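Local coordinates for SA0254 protein (Staphylococcus aureus subsp. aureus, PDB 2OOI), which is of unknown function but carries a UTRA domain, the effector-sensing fold of GntR/HutC-type transcription regulators, and so probably binds a small-molecule effector, at the interface of chains A and B. Sequence-based numbering; all coordinates share one arbitrary frame. Chains: chain A/B, SA0254 protein.

Contact 1: the interface of chains A and B. Residues chain A 106, 108, 126-128; chain B 106, 108, 126-128.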
loop_
_atom_site.group_PDB
_atom_site.type_symbol
_atom_site.label_atom_id
_atom_site.label_comp_id
_atom_site.label_asym_id
_atom_site.label_seq_id
_atom_site.Cartn_x
_atom_site.Cartn_y
_atom_site.Cartn_z
ATOM N N PHE A 106 -5.468 -0.475 -3.890
ATOM C CA PHE A 106 -5.997 0.075 -2.635
ATOM C C PHE A 106 -6.103 1.617 -2.508
ATOM O O PHE A 106 -5.424 2.397 -3.184
ATOM C CB PHE A 106 -5.236 -0.499 -1.458
ATOM C CG PHE A 106 -3.785 -0.146 -1.445
ATOM C CD1 PHE A 106 -3.335 0.984 -0.748
ATOM C CD2 PHE A 106 -2.860 -0.955 -2.088
ATOM C CE1 PHE A 106 -1.971 1.309 -0.706
ATOM C CE2 PHE A 106 -1.491 -0.648 -2.048
ATOM C CZ PHE A 106 -1.048 0.487 -1.350
ATOM N N VAL A 108 -7.523 4.762 0.658
ATOM C CA VAL A 108 -7.934 5.035 2.014
ATOM C C VAL A 108 -9.337 5.613 1.912
ATOM O O VAL A 108 -9.656 6.293 0.945
ATOM C CB VAL A 108 -6.947 6.037 2.704
ATOM C CG1 VAL A 108 -7.549 6.614 3.973
ATOM C CG2 VAL A 108 -5.603 5.356 2.965
ATOM N N PRO A 126 -11.089 6.333 9.562
ATOM C CA PRO A 126 -10.343 5.846 8.428
ATOM C C PRO A 126 -10.323 4.333 8.315
ATOM O O PRO A 126 -10.551 3.621 9.288
ATOM C CB PRO A 126 -8.918 6.348 8.708
ATOM C CG PRO A 126 -9.080 7.463 9.630
ATOM C CD PRO A 126 -10.212 7.057 10.498
ATOM N N CYS A 127 -10.040 3.864 7.113
ATOM C CA CYS A 127 -9.814 2.450 6.857
ATOM C C CYS A 127 -9.040 2.377 5.551
ATOM O O CYS A 127 -8.897 3.384 4.875
ATOM C CB CYS A 127 -11.137 1.702 6.722
ATOM S SG CYS A 127 -12.099 2.194 5.258
ATOM N N LEU A 128 -8.522 1.192 5.232
ATOM C CA LEU A 128 -7.921 0.906 3.948
ATOM C C LEU A 128 -8.840 -0.048 3.194
ATOM O O LEU A 128 -9.217 -1.094 3.735
ATOM C CB LEU A 128 -6.562 0.241 4.126
ATOM C CG LEU A 128 -5.758 0.247 2.816
ATOM C CD1 LEU A 128 -5.267 1.712 2.487
ATOM C CD2 LEU A 128 -4.606 -0.748 2.833
ATOM N N PHE B 106 3.807 1.660 5.132
ATOM C CA PHE B 106 2.630 2.525 5.164
ATOM C C PHE B 106 1.520 2.105 6.106
ATOM O O PHE B 106 1.298 0.924 6.352
ATOM C CB PHE B 106 2.130 2.806 3.758
ATOM C CG PHE B 106 1.592 1.599 3.026
ATOM C CD1 PHE B 106 0.258 1.197 3.194
ATOM C CD2 PHE B 106 2.380 0.934 2.082
ATOM C CE1 PHE B 106 -0.259 0.119 2.491
ATOM C CE2 PHE B 106 1.881 -0.159 1.383
ATOM C CZ PHE B 106 0.543 -0.560 1.577
ATOM N N VAL B 108 -2.607 3.673 7.711
ATOM C CA VAL B 108 -3.694 4.630 7.522
ATOM C C VAL B 108 -3.851 5.325 8.853
ATOM O O VAL B 108 -3.674 4.691 9.880
ATOM C CB VAL B 108 -4.996 3.901 7.082
ATOM C CG1 VAL B 108 -6.220 4.824 7.124
ATOM C CG2 VAL B 108 -4.782 3.325 5.724
ATOM N N PRO B 126 -9.354 10.955 6.965
ATOM C CA PRO B 126 -8.345 9.937 6.740
ATOM C C PRO B 126 -7.186 10.350 5.820
ATOM O O PRO B 126 -7.334 11.247 4.972
ATOM C CB PRO B 126 -9.132 8.797 6.078
ATOM C CG PRO B 126 -10.576 9.088 6.331
ATOM C CD PRO B 126 -10.657 10.576 6.416
ATOM N N CYS B 127 -6.041 9.688 5.998
ATOM C CA CYS B 127 -4.897 9.833 5.077
ATOM C C CYS B 127 -4.130 8.516 5.012
ATOM O O CYS B 127 -4.444 7.592 5.759
ATOM C CB CYS B 127 -3.962 10.949 5.550
ATOM S SG CYS B 127 -3.391 10.732 7.280
ATOM N N LEU B 128 -3.151 8.440 4.111
ATOM C CA LEU B 128 -2.120 7.404 4.123
ATOM C C LEU B 128 -0.826 8.065 4.541
ATOM O O LEU B 128 -0.414 9.056 3.927
ATOM C CB LEU B 128 -1.931 6.782 2.726
ATOM C CG LEU B 128 -1.157 5.450 2.655
ATOM C CD1 LEU B 128 -1.950 4.362 3.352
ATOM C CD2 LEU B 128 -0.853 5.012 1.229
#
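A:Phe106 and B:Phe106 meet tip to tip across the two-fold axis of the chain pair. Their rings are nearly parallel, about 14° apart, but offset, and meet by their CZ and CE1 ends. CZ of A:Phe106 lies 3.5 Å from CZ of B:Phe106. In both, CG sits between the backbone N and the carbonyl carbon (chi1 63° in A:Phe106), the position from which the rings point at the partner chain. Aliphatic contacts follow the same symmetry. A:Val108 and B:Val108 also face each other by their tips, CG2 to CG2 at 3.5 Å. The other branch of each valine, CG1, is anti to its backbone N (chi1 165° in A:Val108) and reaches the proline of the other chain. CG1 of A:Val108 is 3.4 Å from CB of B:Pro126. The two prolines also touch, CB of A:Pro126 to CB of B:Pro126 at 3.6 Å. A:Leu128 crosses B:Val108 at a slant, with CD1 of A:Leu128 3.6 Å from CG2 of B:Val108. Each valine CG2 therefore meets both a valine and a leucine of the partner. No polar pair bonds across this patch, so the join rests on carbon contacts. Strands 99-110 and 126-136 of both chains supply it. This apolar seam probably helps hold the two copies together.

Contact 2: the interface of chains A and B. Residues chain A 5, 102-106; chain B 156-160.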
loop_
_atom_site.group_PDB
_atom_site.type_symbol
_atom_site.label_atom_id
_atom_site.label_comp_id
_atom_site.label_asym_id
_atom_site.label_seq_id
_atom_site.Cartn_x
_atom_site.Cartn_y
_atom_site.Cartn_z
ATOM N N VAL A 5 2.940 -6.816 1.556
ATOM C CA VAL A 5 1.996 -6.902 0.430
ATOM C C VAL A 5 2.558 -7.502 -0.861
ATOM O O VAL A 5 1.798 -8.022 -1.660
ATOM C CB VAL A 5 1.430 -5.493 0.024
ATOM C CG1 VAL A 5 0.071 -5.651 -0.617
ATOM C CG2 VAL A 5 1.335 -4.537 1.219
ATOM N N SER A 102 -0.742 -11.746 -9.107
ATOM C CA SER A 102 -1.916 -11.025 -8.592
ATOM C C SER A 102 -1.823 -9.518 -8.794
ATOM O O SER A 102 -0.730 -8.933 -8.762
ATOM C CB SER A 102 -2.143 -11.327 -7.101
ATOM O OG SER A 102 -1.497 -10.419 -6.230
ATOM N N ASP A 103 -2.988 -8.907 -9.018
ATOM C CA ASP A 103 -3.128 -7.454 -9.090
ATOM C C ASP A 103 -3.718 -6.948 -7.777
ATOM O O ASP A 103 -4.746 -7.485 -7.319
ATOM C CB ASP A 103 -4.047 -7.071 -10.243
ATOM C CG ASP A 103 -3.411 -7.312 -11.590
ATOM O OD1 ASP A 103 -2.194 -7.074 -11.734
ATOM O OD2 ASP A 103 -4.124 -7.756 -12.503
ATOM N N ILE A 104 -3.061 -5.950 -7.171
ATOM C CA ILE A 104 -3.537 -5.344 -5.934
ATOM C C ILE A 104 -3.949 -3.889 -6.167
ATOM O O ILE A 104 -3.170 -3.117 -6.710
ATOM C CB ILE A 104 -2.440 -5.360 -4.849
ATOM C CG1 ILE A 104 -2.089 -6.796 -4.428
ATOM C CG2 ILE A 104 -2.875 -4.569 -3.644
ATOM C CD1 ILE A 104 -0.881 -6.897 -3.521
ATOM N N PHE A 105 -5.155 -3.502 -5.750
ATOM C CA PHE A 105 -5.539 -2.079 -5.737
ATOM C C PHE A 105 -5.907 -1.657 -4.332
ATOM O O PHE A 105 -6.567 -2.406 -3.640
ATOM C CB PHE A 105 -6.723 -1.810 -6.643
ATOM C CG PHE A 105 -6.496 -2.215 -8.057
ATOM C CD1 PHE A 105 -6.220 -1.261 -9.037
ATOM C CD2 PHE A 105 -6.550 -3.557 -8.424
ATOM C CE1 PHE A 105 -6.010 -1.645 -10.371
ATOM C CE2 PHE A 105 -6.339 -3.948 -9.742
ATOM C CZ PHE A 105 -6.067 -2.997 -10.717
ATOM N N PHE A 106 -5.468 -0.475 -3.890
ATOM C CA PHE A 106 -5.997 0.075 -2.635
ATOM C C PHE A 106 -6.103 1.617 -2.508
ATOM O O PHE A 106 -5.424 2.397 -3.184
ATOM C CB PHE A 106 -5.236 -0.499 -1.458
ATOM C CG PHE A 106 -3.785 -0.146 -1.445
ATOM C CD1 PHE A 106 -3.335 0.984 -0.748
ATOM C CD2 PHE A 106 -2.860 -0.955 -2.088
ATOM C CE1 PHE A 106 -1.971 1.309 -0.706
ATOM C CE2 PHE A 106 -1.491 -0.648 -2.048
ATOM C CZ PHE A 106 -1.048 0.487 -1.350
ATOM N N PHE B 156 -4.040 3.449 -5.327
ATOM C CA PHE B 156 -2.756 2.760 -5.491
ATOM C C PHE B 156 -2.881 1.435 -6.242
ATOM O O PHE B 156 -3.992 0.908 -6.408
ATOM C CB PHE B 156 -2.117 2.545 -4.115
ATOM C CG PHE B 156 -1.864 3.824 -3.360
ATOM C CD1 PHE B 156 -2.854 4.383 -2.561
ATOM C CD2 PHE B 156 -0.645 4.471 -3.459
ATOM C CE1 PHE B 156 -2.643 5.562 -1.880
ATOM C CE2 PHE B 156 -0.414 5.655 -2.766
ATOM C CZ PHE B 156 -1.416 6.203 -1.977
ATOM N N TYR B 157 -1.740 0.913 -6.699
ATOM C CA TYR B 157 -1.689 -0.325 -7.478
ATOM C C TYR B 157 -0.409 -1.083 -7.190
ATOM O O TYR B 157 0.651 -0.485 -7.114
ATOM C CB TYR B 157 -1.787 -0.030 -8.980
ATOM C CG TYR B 157 -1.582 -1.263 -9.830
ATOM C CD1 TYR B 157 -2.500 -2.326 -9.788
ATOM C CD2 TYR B 157 -0.453 -1.399 -10.649
ATOM C CE1 TYR B 157 -2.306 -3.497 -10.555
ATOM C CE2 TYR B 157 -0.245 -2.567 -11.428
ATOM C CZ TYR B 157 -1.180 -3.612 -11.372
ATOM O OH TYR B 157 -0.991 -4.755 -12.120
ATOM N N ILE B 158 -0.498 -2.396 -6.996
ATOM C CA ILE B 158 0.705 -3.234 -6.979
ATOM C C ILE B 158 0.551 -4.389 -7.959
ATOM O O ILE B 158 -0.456 -5.099 -7.928
ATOM C CB ILE B 158 1.013 -3.831 -5.619
ATOM C CG1 ILE B 158 1.170 -2.729 -4.575
ATOM C CG2 ILE B 158 2.283 -4.670 -5.701
ATOM C CD1 ILE B 158 1.694 -3.244 -3.234
ATOM N N PRO B 159 1.547 -4.570 -8.845
ATOM C CA PRO B 159 1.552 -5.711 -9.730
ATOM C C PRO B 159 2.374 -6.802 -9.057
ATOM O O PRO B 159 3.584 -6.843 -9.211
ATOM C CB PRO B 159 2.235 -5.163 -10.971
ATOM C CG PRO B 159 3.200 -4.125 -10.436
ATOM C CD PRO B 159 2.732 -3.717 -9.070
ATOM N N SER B 160 1.702 -7.658 -8.289
ATOM C CA SER B 160 2.350 -8.670 -7.444
ATOM C C SER B 160 2.619 -10.002 -8.184
ATOM O O SER B 160 1.914 -10.350 -9.146
ATOM C CB SER B 160 1.486 -8.884 -6.187
ATOM O OG SER B 160 2.007 -9.863 -5.315
#
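A:Ile104 and B:Ile158 pair backbone to backbone, joining strand 99-110 of chain A to strand 156-160 of chain B in antiparallel order. N of A:Ile104 bonds O of B:Ile158 at 2.8 Å, and the reverse bond is equally long. The ladder is most even here and less regular at its ends. N of A:Phe106 is 3.2 Å from O of B:Phe156, above the carbonyl plane, and the bond from N of B:Ser160 to O of A:Ser102 is bent (133° at H). Packing is tight at the aromatic end. CB of B:Phe156 sits over the centre of the A:Phe106 ring, 3.6 Å from its centroid, as a CH-pi contact. On the same sheet face, A:Ile104 and B:Ile158 lie side by side. On the opposite face, CD1 of B:Tyr157 rests over the rim of the A:Phe105 ring, 3.6 Å from CE1 of A:Phe105. CG of B:Tyr157 is anti to its backbone N (chi1 174°), which carries the ring toward A:Asp103. Its phenol OH donates to OD1 of A:Asp103 at 2.6 Å, from above the carboxylate plane. Side chains are looser at A:Ser102 and B:Ser160, which touch lightly while their backbones stay bonded. A:Val5 only brushes B:Ile158. Strand 156-160 adds to strand 99-110 of the other copy, and this probably stabilises the dimer.

Contact 3: the interface of chains A and B. Residues chain A 125-126, 151-152; chain B 109-110.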
loop_
_atom_site.group_PDB
_atom_site.type_symbol
_atom_site.label_atom_id
_atom_site.label_comp_id
_atom_site.label_asym_id
_atom_site.label_seq_id
_atom_site.Cartn_x
_atom_site.Cartn_y
_atom_site.Cartn_z
ATOM N N GLU A 125 -14.609 6.822 10.568
ATOM C CA GLU A 125 -13.158 6.754 10.811
ATOM C C GLU A 125 -12.402 6.079 9.649
ATOM O O GLU A 125 -12.987 5.303 8.858
ATOM C CB GLU A 125 -12.843 5.998 12.111
ATOM C CG GLU A 125 -13.409 6.656 13.365
ATOM C CD GLU A 125 -12.774 6.123 14.630
ATOM O OE1 GLU A 125 -13.301 5.088 15.189
ATOM O OE2 GLU A 125 -11.748 6.771 15.052
ATOM N N PRO A 126 -11.089 6.333 9.562
ATOM C CA PRO A 126 -10.343 5.846 8.428
ATOM C C PRO A 126 -10.323 4.333 8.315
ATOM O O PRO A 126 -10.551 3.621 9.288
ATOM C CB PRO A 126 -8.918 6.348 8.708
ATOM C CG PRO A 126 -9.080 7.463 9.630
ATOM C CD PRO A 126 -10.212 7.057 10.498
ATOM N N TYR A 151 -7.655 0.499 10.823
ATOM C CA TYR A 151 -6.601 1.466 10.490
ATOM C C TYR A 151 -5.434 1.529 11.481
ATOM O O TYR A 151 -4.348 1.838 11.061
ATOM C CB TYR A 151 -7.169 2.860 10.207
ATOM C CG TYR A 151 -7.500 3.708 11.411
ATOM C CD1 TYR A 151 -6.702 4.798 11.746
ATOM C CD2 TYR A 151 -8.623 3.444 12.193
ATOM C CE1 TYR A 151 -7.002 5.595 12.836
ATOM C CE2 TYR A 151 -8.935 4.237 13.285
ATOM C CZ TYR A 151 -8.123 5.315 13.595
ATOM O OH TYR A 151 -8.419 6.124 14.656
ATOM N N ARG A 152 -5.688 1.214 12.754
ATOM C CA ARG A 152 -4.675 1.175 13.831
ATOM C C ARG A 152 -3.981 -0.176 13.952
ATOM O O ARG A 152 -2.842 -0.214 14.315
ATOM C CB ARG A 152 -5.259 1.551 15.214
ATOM C CG ARG A 152 -6.271 2.670 15.168
ATOM C CD ARG A 152 -6.292 3.624 16.343
ATOM N NE ARG A 152 -5.179 4.570 16.167
ATOM C CZ ARG A 152 -5.236 5.911 16.120
ATOM N NH1 ARG A 152 -6.387 6.573 16.271
ATOM N NH2 ARG A 152 -4.104 6.600 15.933
ATOM N N ASP B 109 -4.157 6.624 8.828
ATOM C CA ASP B 109 -4.269 7.431 10.049
ATOM C C ASP B 109 -5.237 8.598 9.801
ATOM O O ASP B 109 -5.787 8.739 8.693
ATOM C CB ASP B 109 -2.882 7.968 10.448
ATOM C CG ASP B 109 -2.778 8.397 11.938
ATOM O OD1 ASP B 109 -3.769 8.354 12.706
ATOM O OD2 ASP B 109 -1.655 8.792 12.360
ATOM N N LYS B 110 -5.448 9.407 10.843
ATOM C CA LYS B 110 -6.196 10.636 10.764
ATOM C C LYS B 110 -5.251 11.779 10.462
ATOM O O LYS B 110 -4.088 11.688 10.759
ATOM C CB LYS B 110 -6.859 10.908 12.091
ATOM C CG LYS B 110 -7.884 9.916 12.445
ATOM C CD LYS B 110 -8.778 10.392 13.575
ATOM C CE LYS B 110 -9.543 9.200 14.174
ATOM N NZ LYS B 110 -10.655 9.626 15.070
#
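The end of strand 99-110 in chain B meets two loop stretches of chain A, with residues 125 and 151-152, and the start of strand 126-136. The contact joins two ionic pairs with packing of the lysine chain. NZ of B:Lys110 gives a hydrogen bond and salt bridge to OE2 of A:Glu125 at 3.1 Å. It meets the anti side of the carboxylate, 20° out of its plane. The lysine chain is extended beyond CG, which takes the amine past A:Pro126 to the glutamate. On the way, the lysine side chain crosses A:Pro126 at about a right angle, CG of B:Lys110 3.9 Å from CG of A:Pro126. Farther along, CE of B:Lys110 packs 3.3 Å from the phenol OH of A:Tyr151. The second salt bridge is longer: NH2 of A:Arg152 stands 3.7 Å from OD1 of B:Asp109, with the guanidinium and carboxylate planes 76° apart. That same OD1 accepts the backbone N of B:Lys110 from above the carboxylate plane, at 2.7 Å, which probably helps fix the aspartate. Within chain A, CG of A:Arg152 covers one face of the A:Tyr151 ring and CD of A:Pro126 the other. The guanidinium folds back over CE1 of that ring, 3.5 Å from the guanidinium plane. These contacts probably help hold the two copies together beside the apolar patch.

Contacts 1 and 3 are neighbours, with the centres of their C-alpha atoms about 6 Å apart, and they share A:Pro126. Contact 2 lies farther along the interface, its centre about 15 Å from that of contact 1 and 21 Å from that of contact 3, and shares A:Phe106 with contact 1. Strand 99-110 runs through all three: its chain A copy serves contacts 1 and 2, its chain B copy contacts 1 and 3. Two-fold symmetry gives contacts 2 and 3 a twin each. Apolar seam, intermolecular strand pairing and ionic contacts thus belong to one two-fold interface, consistent with a dimer, although the structure alone does not prove it in solution.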